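Local coordinates for uncharacterized peptidase Lmo0363 (Listeria monocytogenes, PDB 3L4E), which is probably a serine-type peptidase of the S51 (peptidase E-like) family, cleaving peptide bonds, although its substrates are not characterised, at residues G87-F91 with I133-T139; S120-T126 with T158-Y162; I125-A131 with Y148-V154; Y185-E191 with V200-L205. Where two conformers were deposited one is given. Residue numbers count along the deposited sequence, not the author numbering.

Contact 1 of 4, residues G87-F91 with I133-T139. With SO4 (sulfate ion), chain C.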
# COMPACT_ATOMS: atom_id res chain seq x y z
N GLY A 87 3.76 -3.64 -3.02
CA GLY A 87 5.02 -3.39 -2.33
C GLY A 87 6.11 -2.93 -3.28
O GLY A 87 5.92 -2.85 -4.49
N GLY A 88 7.27 -2.61 -2.71
CA GLY A 88 8.42 -2.18 -3.49
C GLY A 88 9.18 -1.14 -2.69
O GLY A 88 9.18 -1.18 -1.46
N ASN A 89 9.83 -0.21 -3.38
CA ASN A 89 10.57 0.85 -2.70
C ASN A 89 9.63 1.98 -2.31
O ASN A 89 9.07 2.67 -3.18
CB ASN A 89 11.71 1.36 -3.58
CG ASN A 89 12.59 2.33 -2.84
OD1 ASN A 89 12.19 3.47 -2.57
ND2 ASN A 89 13.80 1.90 -2.50
N THR A 90 9.45 2.17 -1.00
CA THR A 90 8.50 3.17 -0.51
C THR A 90 8.88 4.58 -0.94
O THR A 90 8.01 5.40 -1.22
CB THR A 90 8.35 3.14 1.03
OG1 THR A 90 8.14 1.80 1.47
CG2 THR A 90 7.17 4.01 1.49
N PHE A 91 10.18 4.88 -0.97
CA PHE A 91 10.62 6.23 -1.32
C PHE A 91 10.33 6.55 -2.78
O PHE A 91 9.85 7.64 -3.10
CB PHE A 91 12.08 6.44 -0.95
CG PHE A 91 12.33 6.33 0.52
CD1 PHE A 91 12.20 7.44 1.35
CD2 PHE A 91 12.66 5.11 1.09
CE1 PHE A 91 12.41 7.33 2.71
CE2 PHE A 91 12.87 5.00 2.45
CZ PHE A 91 12.74 6.10 3.26
N ILE A 133 11.24 3.90 7.50
CA ILE A 133 11.39 2.72 6.66
C ILE A 133 12.72 2.68 5.90
O ILE A 133 12.99 1.74 5.16
CB ILE A 133 10.18 2.54 5.69
CG1 ILE A 133 9.86 1.06 5.45
CG2 ILE A 133 10.40 3.28 4.38
CD1 ILE A 133 9.39 0.33 6.68
N GLN A 134 13.57 3.69 6.11
CA GLN A 134 14.79 3.84 5.32
C GLN A 134 15.84 2.72 5.48
O GLN A 134 16.71 2.58 4.62
CB GLN A 134 15.45 5.20 5.56
CG GLN A 134 15.93 5.44 6.97
CD GLN A 134 16.30 6.88 7.20
OE1 GLN A 134 15.66 7.58 7.99
NE2 GLN A 134 17.32 7.35 6.50
N THR A 135 15.78 1.96 6.56
CA THR A 135 16.68 0.82 6.70
C THR A 135 16.16 -0.42 5.96
O THR A 135 16.89 -1.40 5.78
CB THR A 135 17.01 0.46 8.18
OG1 THR A 135 15.80 0.25 8.91
CG2 THR A 135 17.81 1.58 8.84
N MSE A 136 14.91 -0.39 5.52
CA MSE A 136 14.41 -1.49 4.71
C MSE A 136 14.47 -1.14 3.23
O MSE A 136 14.89 -1.95 2.40
CB MSE A 136 12.97 -1.86 5.08
CG MSE A 136 12.37 -2.90 4.13
SE MSE A 136 10.54 -3.42 4.57
CE MSE A 136 10.91 -4.22 6.32
N ASP A 137 14.05 0.08 2.90
CA ASP A 137 14.04 0.50 1.51
C ASP A 137 15.07 1.60 1.29
O ASP A 137 15.06 2.60 2.01
CB ASP A 137 12.66 1.05 1.13
CG ASP A 137 11.57 0.01 1.18
OD1 ASP A 137 11.89 -1.20 1.32
OD2 ASP A 137 10.39 0.40 1.09
N SER A 138 15.93 1.45 0.29
CA SER A 138 16.98 2.44 0.04
C SER A 138 16.50 3.76 -0.56
O SER A 138 15.76 3.77 -1.54
CB SER A 138 18.08 1.85 -0.85
OG SER A 138 19.05 2.84 -1.14
N THR A 139 16.95 4.87 0.02
CA THR A 139 16.60 6.19 -0.49
C THR A 139 17.36 6.53 -1.78
O THR A 139 17.02 7.50 -2.46
CB THR A 139 16.87 7.30 0.54
OG1 THR A 139 18.27 7.33 0.84
CG2 THR A 139 16.09 7.06 1.82
S SO4 C . 15.86 -1.35 -2.20
O1 SO4 C . 16.69 -0.41 -2.94
O2 SO4 C . 16.00 -2.69 -2.77
O3 SO4 C . 16.29 -1.36 -0.81
O4 SO4 C . 14.46 -0.93 -2.27
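Phe91, with chi1 in the m well, projects from the first turn of helix 90-100 into the bend of 133-139. Thr139 CG2 sits 3.6 Å from the ring centroid, almost on the ring normal, a CH-pi contact over one face; the ring edge meets Gln134 CA, and Ile133 CG2 lies 3.6 Å from Phe91 CE2. Thr90, also m, directs OG1 to Asp137, donating to OD2 at 2.7 Å, while Thr90 N gives the same Asp137 OD2 a second bond of 2.9 Å. The carboxylate thus covers the N-terminal end of the helix, where Asn89 is the N-cap residue and its OD1 accepts from the amide of Phe92. The t rotamer of Asn89 lets ND2 reach Ser138 O (2.9 Å) and O4 of a sulfate (2.9 Å), an ion probably from the crystallisation liquor. Ser138 N holds the same sulfate through its O3 at 3.0 Å, while the Ser138 hydroxyl turns to the amide of Lys140. Gly88, at phi/psi 145/-149, has backbone angles that would jam a CB against the preceding carbonyl.

Contact 2 of 4, residues S120-T126 with T158-Y162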
# COMPACT_ATOMS: atom_id res chain seq x y z
N SER A 120 2.76 -3.53 1.96
CA SER A 120 4.11 -3.12 2.35
C SER A 120 4.33 -1.63 2.09
O SER A 120 3.74 -0.80 2.77
CB SER A 120 5.16 -4.00 1.68
OG SER A 120 5.08 -5.32 2.19
N ALA A 121 5.17 -1.28 1.11
CA ALA A 121 5.35 0.13 0.74
C ALA A 121 4.01 0.88 0.64
O ALA A 121 3.89 2.04 1.06
CB ALA A 121 6.11 0.26 -0.58
N GLY A 122 3.00 0.21 0.09
CA GLY A 122 1.69 0.83 -0.07
C GLY A 122 0.97 1.04 1.26
O GLY A 122 0.10 1.91 1.37
N ALA A 123 1.33 0.24 2.26
CA ALA A 123 0.86 0.48 3.63
C ALA A 123 1.69 1.56 4.32
O ALA A 123 1.16 2.40 5.05
CB ALA A 123 0.90 -0.80 4.46
N VAL A 124 3.00 1.53 4.11
CA VAL A 124 3.87 2.49 4.77
C VAL A 124 3.49 3.93 4.42
O VAL A 124 3.52 4.81 5.29
CB VAL A 124 5.37 2.20 4.47
CG1 VAL A 124 6.27 3.31 5.02
CG2 VAL A 124 5.77 0.85 5.04
N ILE A 125 3.11 4.18 3.16
CA ILE A 125 2.77 5.56 2.77
C ILE A 125 1.47 6.11 3.39
O ILE A 125 1.17 7.30 3.24
CB ILE A 125 2.75 5.79 1.23
CG1 ILE A 125 1.66 4.95 0.56
CG2 ILE A 125 4.11 5.52 0.61
CD1 ILE A 125 1.39 5.37 -0.88
N THR A 126 0.71 5.26 4.09
CA THR A 126 -0.47 5.76 4.81
C THR A 126 -0.08 6.49 6.10
O THR A 126 -0.89 7.21 6.68
CB THR A 126 -1.48 4.65 5.17
OG1 THR A 126 -0.90 3.75 6.12
CG2 THR A 126 -1.92 3.89 3.94
N THR A 158 2.82 1.97 9.97
CA THR A 158 2.77 0.54 9.72
C THR A 158 4.16 -0.00 9.40
O THR A 158 4.87 0.55 8.56
CB THR A 158 1.79 0.20 8.60
OG1 THR A 158 0.50 0.74 8.91
CG2 THR A 158 1.69 -1.31 8.40
N LEU A 159 4.53 -1.08 10.07
CA LEU A 159 5.84 -1.70 9.87
C LEU A 159 5.64 -3.12 9.36
O LEU A 159 5.33 -4.03 10.13
CB LEU A 159 6.63 -1.70 11.18
CG LEU A 159 8.04 -2.28 11.10
CD1 LEU A 159 8.88 -1.52 10.09
CD2 LEU A 159 8.68 -2.22 12.48
N PRO A 160 5.80 -3.33 8.05
CA PRO A 160 5.46 -4.63 7.47
C PRO A 160 6.58 -5.66 7.62
O PRO A 160 7.73 -5.30 7.91
CB PRO A 160 5.23 -4.31 5.99
CG PRO A 160 6.15 -3.16 5.74
CD PRO A 160 6.21 -2.35 7.02
N HIS A 161 6.22 -6.92 7.42
CA HIS A 161 7.12 -8.05 7.60
C HIS A 161 7.67 -8.12 9.03
O HIS A 161 8.79 -8.59 9.22
CB HIS A 161 8.28 -8.01 6.60
CG HIS A 161 7.88 -7.69 5.19
ND1 HIS A 161 7.03 -8.49 4.45
CD2 HIS A 161 8.24 -6.68 4.36
CE1 HIS A 161 6.87 -7.97 3.25
NE2 HIS A 161 7.59 -6.87 3.17
N TYR A 162 6.90 -7.67 10.02
CA TYR A 162 7.42 -7.58 11.40
C TYR A 162 7.87 -8.91 11.96
O TYR A 162 7.11 -9.89 11.98
CB TYR A 162 6.41 -6.92 12.35
CG TYR A 162 6.95 -6.81 13.77
CD1 TYR A 162 7.88 -5.83 14.11
CD2 TYR A 162 6.54 -7.69 14.77
CE1 TYR A 162 8.38 -5.73 15.39
CE2 TYR A 162 7.03 -7.59 16.07
CZ TYR A 162 7.95 -6.61 16.37
OH TYR A 162 8.45 -6.51 17.66
O HOH W 1 0.60 3.54 8.58
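This buried contact sets the short helix 121-124, which follows strand 115-119 of the central sheet, against the end of strand 157-159 and the loop beyond it. Two parts can be told apart. On one side, Ala123 CB meets Thr158 CG2 at 4.1 Å, and Val124 CG2 packs on Pro160 CD at 3.8 Å and lies 3.6 Å from Thr158 O. A water links the Thr126 side chain to the Thr158 backbone, donating to Thr126 OG1 (2.9 Å) and accepting from Thr158 N (3.1 Å); Thr126 OG1 in turn donates to Ala123 O at 2.7 Å. On the other side the side chains of Ser120 and His161 converge, with Ser120 OG 3.1 Å from His161 NE2 and 3.9 Å from Pro160 CB. Ser120 OG is hydrogen-bonded to Ser9 O, and His161 ND1 to Asn189 ND2, while Phe167 stacks on the imidazole. Both residues have positive phi: Ser120 at 50/-110 is strained at the junction of strand and helix, and His161 at 59/31 makes the turn that brings its ring back to the serine. Ser120 and His161 are assigned by similarity to a charge relay system, and the sharp strand-to-helix turn at Ser120 is consistent with the nucleophile elbow of a serine peptidase active site.

Contact 3 of 4, residues I125-A131 with Y148-V154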
# COMPACT_ATOMS: atom_id res chain seq x y z
N ILE A 125 3.11 4.18 3.16
CA ILE A 125 2.77 5.56 2.77
C ILE A 125 1.47 6.11 3.39
O ILE A 125 1.17 7.30 3.24
CB ILE A 125 2.75 5.79 1.23
CG1 ILE A 125 1.66 4.95 0.56
CG2 ILE A 125 4.11 5.52 0.61
CD1 ILE A 125 1.39 5.37 -0.88
N THR A 126 0.71 5.26 4.09
CA THR A 126 -0.47 5.76 4.81
C THR A 126 -0.08 6.49 6.10
O THR A 126 -0.89 7.21 6.68
CB THR A 126 -1.48 4.65 5.17
OG1 THR A 126 -0.90 3.75 6.12
CG2 THR A 126 -1.92 3.89 3.94
N SER A 127 1.17 6.30 6.55
CA SER A 127 1.67 6.94 7.77
C SER A 127 1.92 8.43 7.59
O SER A 127 1.88 8.94 6.47
CB SER A 127 2.97 6.27 8.20
OG SER A 127 4.03 6.63 7.33
N PRO A 128 2.18 9.13 8.69
CA PRO A 128 2.51 10.56 8.57
C PRO A 128 3.81 10.82 7.82
O PRO A 128 3.92 11.83 7.13
CB PRO A 128 2.65 11.01 10.03
CG PRO A 128 1.84 10.01 10.82
CD PRO A 128 2.04 8.71 10.10
N ASN A 129 4.79 9.93 7.95
CA ASN A 129 6.14 10.19 7.43
C ASN A 129 6.90 8.87 7.31
O ASN A 129 6.89 8.06 8.23
CB ASN A 129 6.87 11.18 8.35
CG ASN A 129 8.32 11.40 7.95
OD1 ASN A 129 9.17 10.54 8.16
ND2 ASN A 129 8.60 12.57 7.37
N ILE A 130 7.55 8.65 6.17
CA ILE A 130 8.14 7.34 5.89
C ILE A 130 9.62 7.21 6.23
O ILE A 130 10.26 6.23 5.86
CB ILE A 130 7.91 6.90 4.42
CG1 ILE A 130 8.66 7.83 3.45
CG2 ILE A 130 6.43 6.89 4.11
CD1 ILE A 130 8.66 7.33 2.01
N ALA A 131 10.18 8.19 6.93
CA ALA A 131 11.59 8.14 7.27
C ALA A 131 11.96 6.83 7.97
O ALA A 131 13.04 6.28 7.74
CB ALA A 131 12.00 9.35 8.12
N TYR A 148 9.85 13.45 3.46
CA TYR A 148 9.31 12.11 3.61
C TYR A 148 7.89 12.07 4.18
O TYR A 148 7.36 10.99 4.45
CB TYR A 148 10.29 11.23 4.40
CG TYR A 148 11.63 11.08 3.69
CD1 TYR A 148 11.69 11.08 2.30
CD2 TYR A 148 12.82 10.94 4.40
CE1 TYR A 148 12.90 10.94 1.63
CE2 TYR A 148 14.03 10.79 3.74
CZ TYR A 148 14.06 10.79 2.35
OH TYR A 148 15.26 10.66 1.67
N ASP A 149 7.27 13.23 4.35
CA ASP A 149 5.87 13.29 4.76
C ASP A 149 5.00 12.56 3.74
O ASP A 149 5.15 12.77 2.54
CB ASP A 149 5.39 14.72 4.89
CG ASP A 149 5.89 15.39 6.14
OD1 ASP A 149 6.55 14.72 6.96
OD2 ASP A 149 5.62 16.60 6.29
N ALA A 150 4.08 11.73 4.23
CA ALA A 150 3.29 10.87 3.35
C ALA A 150 1.79 11.18 3.39
O ALA A 150 1.40 12.33 3.62
CB ALA A 150 3.57 9.41 3.68
N LEU A 151 0.95 10.17 3.16
CA LEU A 151 -0.50 10.41 3.04
C LEU A 151 -1.13 10.83 4.35
O LEU A 151 -2.15 11.52 4.37
CB LEU A 151 -1.23 9.18 2.48
CG LEU A 151 -0.78 8.67 1.11
CD1 LEU A 151 -1.57 7.41 0.74
CD2 LEU A 151 -0.95 9.74 0.04
N ASN A 152 -0.54 10.40 5.46
CA ASN A 152 -1.01 10.83 6.77
C ASN A 152 -2.49 10.48 6.96
O ASN A 152 -3.26 11.26 7.52
CB ASN A 152 -0.79 12.34 6.92
CG ASN A 152 -0.92 12.81 8.36
OD1 ASN A 152 -0.71 12.04 9.30
ND2 ASN A 152 -1.26 14.07 8.53
N LEU A 153 -2.87 9.30 6.47
CA LEU A 153 -4.24 8.82 6.62
C LEU A 153 -4.50 8.30 8.02
O LEU A 153 -5.62 8.37 8.51
CB LEU A 153 -4.52 7.69 5.62
CG LEU A 153 -4.81 8.11 4.19
CD1 LEU A 153 -4.45 7.01 3.22
CD2 LEU A 153 -6.28 8.50 4.06
N VAL A 154 -3.46 7.76 8.65
CA VAL A 154 -3.57 7.26 10.00
C VAL A 154 -2.44 7.84 10.83
O VAL A 154 -1.40 8.23 10.30
CB VAL A 154 -3.53 5.71 10.06
CG1 VAL A 154 -4.79 5.12 9.42
CG2 VAL A 154 -2.27 5.19 9.39
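The two loops run antiparallel and interlock along their backbones, burying 631 Å² between them. Ala150 is the central bump: its CB points into the hollow of the bent 125-131 backbone, 3.2 Å from Ile125 O, 3.3 Å from Ser127 O and 3.8 Å from Ile130 CG2. Ile125 CD1 meets Leu151 CD1 at 3.9 Å, and Ile130 CG1 rests on Tyr148 CB at 3.9 Å, with Ala131 CB 4.1 Å from Tyr148 CD2. Toward the surface the Pro128 ring lies against the other loop, Pro128 CB 3.6 Å from Asn152 OD1 and Pro128 CD 3.5 Å from Val154 O. Backbone bonds hold this fit: Leu151 N to Ile125 O (2.9 Å), Asn152 N to Ser127 O (3.0 Å), Ala150 N to Pro128 O and Ile130 N to Tyr148 O (both 2.9 Å). Thr126 O accepts from both Leu153 N (2.9 Å) and Val154 N (3.3 Å). Asn129 ND2 bonds Asp149 OD1 at 3.0 Å, while Asn129 OD1 takes Ala131 N at 2.8 Å. Helices 90-100 and 102-111 cover the pair through Ile125, Ile130, Leu151 and Leu153. The result is an irregular antiparallel loop pair with a single beta bridge, Asn129 with Asp149, and an Asx turn at Asn129.

Contact 4 of 4, residues Y185-E191 with V200-L205. With SO4 (sulfate ion), chain B.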
# COMPACT_ATOMS: atom_id res chain seq x y z
N TYR A 185 3.19 0.69 14.23
CA TYR A 185 2.14 -0.32 14.27
C TYR A 185 2.64 -1.55 13.52
O TYR A 185 2.54 -1.63 12.30
CB TYR A 185 0.88 0.22 13.59
CG TYR A 185 -0.42 -0.50 13.93
CD1 TYR A 185 -1.44 0.15 14.61
CD2 TYR A 185 -0.61 -1.83 13.58
CE1 TYR A 185 -2.63 -0.50 14.94
CE2 TYR A 185 -1.79 -2.49 13.90
CZ TYR A 185 -2.80 -1.82 14.58
OH TYR A 185 -3.98 -2.48 14.91
N PRO A 186 3.22 -2.52 14.25
CA PRO A 186 3.82 -3.70 13.62
C PRO A 186 2.79 -4.68 13.04
O PRO A 186 1.80 -4.96 13.70
CB PRO A 186 4.56 -4.38 14.78
CG PRO A 186 4.66 -3.35 15.84
CD PRO A 186 3.46 -2.49 15.71
N ILE A 187 3.03 -5.19 11.83
CA ILE A 187 2.24 -6.31 11.29
C ILE A 187 3.14 -7.32 10.56
O ILE A 187 4.03 -6.94 9.81
CB ILE A 187 1.09 -5.86 10.34
CG1 ILE A 187 1.61 -4.98 9.20
CG2 ILE A 187 -0.02 -5.18 11.13
CD1 ILE A 187 0.60 -4.76 8.07
N SER A 188 2.89 -8.59 10.82
CA SER A 188 3.64 -9.67 10.19
C SER A 188 3.08 -10.01 8.81
O SER A 188 2.10 -9.42 8.37
CB SER A 188 3.60 -10.92 11.08
OG SER A 188 2.27 -11.39 11.22
N ASN A 189 3.71 -10.97 8.14
CA ASN A 189 3.27 -11.37 6.80
C ASN A 189 1.84 -11.92 6.75
O ASN A 189 1.16 -11.80 5.72
CB ASN A 189 4.23 -12.38 6.18
CG ASN A 189 5.53 -11.75 5.75
OD1 ASN A 189 6.57 -12.42 5.70
ND2 ASN A 189 5.50 -10.46 5.43
N HIS A 190 1.38 -12.52 7.84
CA HIS A 190 0.03 -13.08 7.84
C HIS A 190 -0.97 -12.27 8.65
O HIS A 190 -2.03 -12.76 9.04
CB HIS A 190 0.06 -14.55 8.26
CG HIS A 190 0.78 -15.42 7.29
ND1 HIS A 190 2.15 -15.58 7.30
CD2 HIS A 190 0.33 -16.17 6.25
CE1 HIS A 190 2.51 -16.39 6.32
NE2 HIS A 190 1.42 -16.77 5.68
N GLU A 191 -0.63 -11.00 8.89
CA GLU A 191 -1.55 -10.06 9.53
C GLU A 191 -2.02 -9.00 8.53
O GLU A 191 -1.30 -8.64 7.60
CB GLU A 191 -0.87 -9.35 10.72
CG GLU A 191 -0.84 -10.15 12.02
CD GLU A 191 -0.07 -9.44 13.13
OE1 GLU A 191 0.91 -8.73 12.81
OE2 GLU A 191 -0.45 -9.58 14.32
N VAL A 200 -10.28 0.46 13.75
CA VAL A 200 -9.01 -0.13 13.32
C VAL A 200 -8.79 -1.47 14.02
O VAL A 200 -8.70 -1.54 15.26
CB VAL A 200 -7.83 0.81 13.64
CG1 VAL A 200 -6.49 0.19 13.22
CG2 VAL A 200 -8.03 2.16 12.96
N ILE A 201 -8.69 -2.54 13.24
CA ILE A 201 -8.62 -3.89 13.79
C ILE A 201 -7.55 -4.71 13.09
O ILE A 201 -7.54 -4.82 11.87
CB ILE A 201 -9.97 -4.62 13.62
CG1 ILE A 201 -11.11 -3.79 14.22
CG2 ILE A 201 -9.91 -5.98 14.29
CD1 ILE A 201 -12.50 -4.28 13.85
N THR A 202 -6.64 -5.28 13.87
CA THR A 202 -5.68 -6.22 13.32
C THR A 202 -6.28 -7.62 13.32
O THR A 202 -6.91 -8.04 14.30
CB THR A 202 -4.37 -6.24 14.13
OG1 THR A 202 -3.74 -4.96 14.04
CG2 THR A 202 -3.42 -7.30 13.57
N LYS A 203 -6.10 -8.33 12.21
CA LYS A 203 -6.51 -9.72 12.08
C LYS A 203 -5.33 -10.56 11.63
O LYS A 203 -4.48 -10.09 10.86
CB LYS A 203 -7.64 -9.84 11.06
CG LYS A 203 -8.93 -9.15 11.46
CD LYS A 203 -9.62 -9.91 12.58
CE LYS A 203 -10.89 -9.21 13.03
NZ LYS A 203 -11.40 -9.78 14.31
N ARG A 204 -5.28 -11.81 12.06
CA ARG A 204 -4.19 -12.70 11.69
C ARG A 204 -4.77 -13.99 11.13
O ARG A 204 -5.73 -14.53 11.67
CB ARG A 204 -3.28 -13.02 12.88
CG ARG A 204 -2.16 -13.99 12.53
CD ARG A 204 -1.10 -14.09 13.62
NE ARG A 204 0.03 -14.90 13.16
CZ ARG A 204 0.27 -16.15 13.54
NH1 ARG A 204 1.32 -16.81 13.06
NH2 ARG A 204 -0.53 -16.75 14.42
N LEU A 205 -4.17 -14.46 10.04
CA LEU A 205 -4.57 -15.70 9.40
C LEU A 205 -3.71 -16.82 9.96
O LEU A 205 -2.49 -16.82 9.79
CB LEU A 205 -4.39 -15.58 7.89
CG LEU A 205 -4.87 -16.75 7.03
CD1 LEU A 205 -6.31 -17.07 7.36
CD2 LEU A 205 -4.71 -16.38 5.57
S SO4 B . 3.35 -14.63 10.62
O1 SO4 B . 3.62 -14.34 9.22
O2 SO4 B . 3.05 -16.06 10.77
O3 SO4 B . 4.50 -14.27 11.44
O4 SO4 B . 2.19 -13.86 11.06
O HOH W 2 -5.90 -1.39 16.76
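Tyr185 reaches across to strand 199-204, its ring edge on Thr202 and its CE1 4.3 Å from Val200 CG1. Tyr185 OH and Thr202 OG1 share a hydrogen bond of 2.6 Å, and a water bridges Tyr185 OH (2.9 Å) to Val200 O (3.2 Å). Farther along, the chain passes through a type I turn from Ser188 to Glu191, whose side chain folds back so that OE1 accepts from Ser188 N at 2.8 Å. Glu191 CG lies 3.9 Å from Arg204 CB on the same sheet face. A sulfate, probably from the crystallisation liquor, bridges the segments: Ser188 OG donates to its O4 at a very short 2.5 Å, His190 ND1 to O1 at 2.7 Å, and Arg204 NE and NH1 to O4 and O2 at 3.2 and 3.0 Å. Asn164 also binds this ion. Leu205 N donates to His190 O at 2.9 Å, next to the non-hydrogen-bonded pair Glu191-Arg204: the open end of the antiparallel hairpin of strands 191-196 and 199-204, at the edge of the central sheet.

How the contacts relate
From the N terminus, 87-91 opens contact 1, which closes only at 133-139, joining the start of helix 90-100 to the long loop after helix 121-124. Within that span 120-126 opens contact 2, closed at 158-162, so contacts 1 and 2 cross. Contact 3 also crosses contact 1; it shares Ile125 and Thr126 with contact 2 and closes a smaller loop within the larger one. Thr90 packs on Ala121, Val124, Ile125 and Ile130, so contacts 1, 2 and 3 meet around one helix start. Contact 4 follows in series, tying strand 184-186 and the turn after it to the edge strand 199-204; it touches contact 2 through Asn189 and His161 and through neighbouring strands 157-159 and 184-186.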